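Uncharacterized protein (Bacillus subtilis, PDB 5DQV) is an HD-domain protein that acts as a metal-dependent nucleotide pyrophosphohydrolase. Local coordinates at residues 166-169 with 170-174. Sequence-based numbering, arbitrary orientation.
Sequences FHKL and LRLID
Arg171 folds back along the last turn of helix 161-169, and its guanidinium grips the carbonyl oxygen of Phe166. Arg171 has CG anti to its carbonyl carbon (chi1 -59°) and a chain extended to NE, which puts Arg171 NE 3.2 Å from Phe166 O, a bond in the carbonyl plane; Arg171 NH2 adds a weak bond to the same oxygen. The carbonyl of His167 lies over one guanidinium face, His167 O being 3.1 Å from Arg171 NE but too poorly angled to bond. The helix thus ends in a wider pi-type turn at 166-169 and passes into a type I beta turn from Leu169 to Leu172, closed by Leu172 N to Leu169 O at 3.2 Å; one water bridges that oxygen to Ile173 N. The side chains of Leu169 and Leu172 run side by side, Leu169 CD2 to Leu172 CD1 4.0 Å, and Leu172 also meets Ala134 and Ile135. Shortening Leu172 to an alanine is likely to open a gap beside all three. Leu170 CD1 sits 4.3 Å above the centre of the Phe166 ring. From within the turn, which leads toward helix 179-202 of this all-helical protein, Leu170 packs on Met192 and Ile196 of that helix, while the Lys168 side chain lies about 9 Å from the bound nickel.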
loop_
_atom_site.group_PDB
_atom_site.type_symbol
_atom_site.label_atom_id
_atom_site.label_comp_id
_atom_site.label_asym_id
_atom_site.label_seq_id
_atom_site.Cartn_x
_atom_site.Cartn_y
_atom_site.Cartn_z
ATOM N N PHE A 166 -8.967 3.196 -10.545
ATOM C CA PHE A 166 -9.954 3.643 -11.551
ATOM C C PHE A 166 -9.991 2.785 -12.786
ATOM O O PHE A 166 -11.054 2.478 -13.330
ATOM C CB PHE A 166 -9.747 5.130 -11.904
ATOM C CG PHE A 166 -10.179 6.028 -10.789
ATOM C CD1 PHE A 166 -9.353 6.245 -9.713
ATOM C CD2 PHE A 166 -11.475 6.571 -10.763
ATOM C CE1 PHE A 166 -9.786 7.023 -8.618
ATOM C CE2 PHE A 166 -11.882 7.379 -9.709
ATOM C CZ PHE A 166 -11.046 7.591 -8.630
ATOM N N HIS A 167 -8.823 2.376 -13.231
ATOM C CA HIS A 167 -8.712 1.655 -14.479
ATOM C C HIS A 167 -9.081 0.187 -14.332
ATOM O O HIS A 167 -9.595 -0.390 -15.272
ATOM C CB HIS A 167 -7.314 1.812 -15.046
ATOM C CG HIS A 167 -7.022 3.200 -15.522
ATOM N ND1 HIS A 167 -7.830 3.859 -16.431
ATOM C CD2 HIS A 167 -5.996 4.040 -15.250
ATOM C CE1 HIS A 167 -7.323 5.054 -16.676
ATOM N NE2 HIS A 167 -6.208 5.186 -15.977
ATOM N N LYS A 168 -8.812 -0.422 -13.176
ATOM C CA LYS A 168 -9.025 -1.876 -13.030
ATOM C C LYS A 168 -9.801 -2.301 -11.772
ATOM O O LYS A 168 -10.805 -3.009 -11.870
ATOM C CB LYS A 168 -7.683 -2.602 -13.070
ATOM C CG LYS A 168 -7.820 -4.117 -13.247
ATOM C CD LYS A 168 -6.695 -4.942 -12.584
ATOM C CE LYS A 168 -6.918 -6.472 -12.760
ATOM N NZ LYS A 168 -6.782 -7.276 -11.480
ATOM N N LEU A 169 -9.347 -1.889 -10.592
ATOM C CA LEU A 169 -9.845 -2.530 -9.365
ATOM C C LEU A 169 -11.316 -2.192 -9.111
ATOM O O LEU A 169 -12.126 -3.082 -8.748
ATOM C CB LEU A 169 -8.979 -2.131 -8.176
ATOM C CG LEU A 169 -7.523 -2.561 -8.317
ATOM C CD1 LEU A 169 -6.816 -2.187 -7.056
ATOM C CD2 LEU A 169 -7.406 -4.066 -8.558
ATOM N N LEU A 170 -11.697 -0.927 -9.409
ATOM C CA LEU A 170 -13.104 -0.475 -9.258
ATOM C C LEU A 170 -14.060 -1.089 -10.268
ATOM O O LEU A 170 -15.258 -0.913 -10.168
ATOM C CB LEU A 170 -13.206 1.089 -9.220
ATOM C CG LEU A 170 -12.573 1.709 -7.972
ATOM C CD1 LEU A 170 -12.477 3.293 -8.027
ATOM C CD2 LEU A 170 -13.310 1.230 -6.687
ATOM N N ARG A 171 -13.543 -1.800 -11.271
ATOM C CA ARG A 171 -14.383 -2.473 -12.239
ATOM C C ARG A 171 -14.601 -3.937 -11.969
ATOM O O ARG A 171 -15.481 -4.561 -12.589
ATOM C CB ARG A 171 -13.786 -2.355 -13.629
ATOM C CG ARG A 171 -13.643 -0.938 -14.013
ATOM C CD ARG A 171 -12.909 -0.787 -15.319
ATOM N NE ARG A 171 -12.510 0.605 -15.432
ATOM C CZ ARG A 171 -12.359 1.256 -16.576
ATOM N NH1 ARG A 171 -12.548 0.633 -17.734
ATOM N NH2 ARG A 171 -12.013 2.534 -16.551
ATOM N N LEU A 172 -13.859 -4.484 -11.019
ATOM C CA LEU A 172 -13.911 -5.926 -10.794
ATOM C C LEU A 172 -15.289 -6.388 -10.329
ATOM O O LEU A 172 -15.749 -7.483 -10.717
ATOM C CB LEU A 172 -12.786 -6.324 -9.805
ATOM C CG LEU A 172 -11.407 -6.296 -10.414
ATOM C CD1 LEU A 172 -10.318 -6.658 -9.320
ATOM C CD2 LEU A 172 -11.348 -7.208 -11.636
ATOM N N ILE A 173 -15.990 -5.555 -9.551
ATOM C CA ILE A 173 -17.315 -5.948 -9.048
ATOM C C ILE A 173 -18.306 -6.249 -10.188
ATOM O O ILE A 173 -19.167 -7.133 -10.060
ATOM C CB ILE A 173 -17.915 -4.883 -8.071
ATOM C CG1 ILE A 173 -19.257 -5.370 -7.490
ATOM C CG2 ILE A 173 -18.078 -3.512 -8.751
ATOM C CD1 ILE A 173 -19.395 -5.176 -6.013
ATOM N N ASP A 174 -18.127 -5.604 -11.333
ATOM C CA ASP A 174 -18.977 -5.865 -12.470
ATOM C C ASP A 174 -18.714 -7.219 -13.123
ATOM O O ASP A 174 -19.511 -7.638 -13.935
ATOM C CB ASP A 174 -18.798 -4.801 -13.557
ATOM C CG ASP A 174 -19.133 -3.399 -13.069
ATOM O OD1 ASP A 174 -20.156 -3.255 -12.370
ATOM O OD2 ASP A 174 -18.356 -2.478 -13.367
HETATM O O HOH W 1 -14.761 -3.656 -7.846
#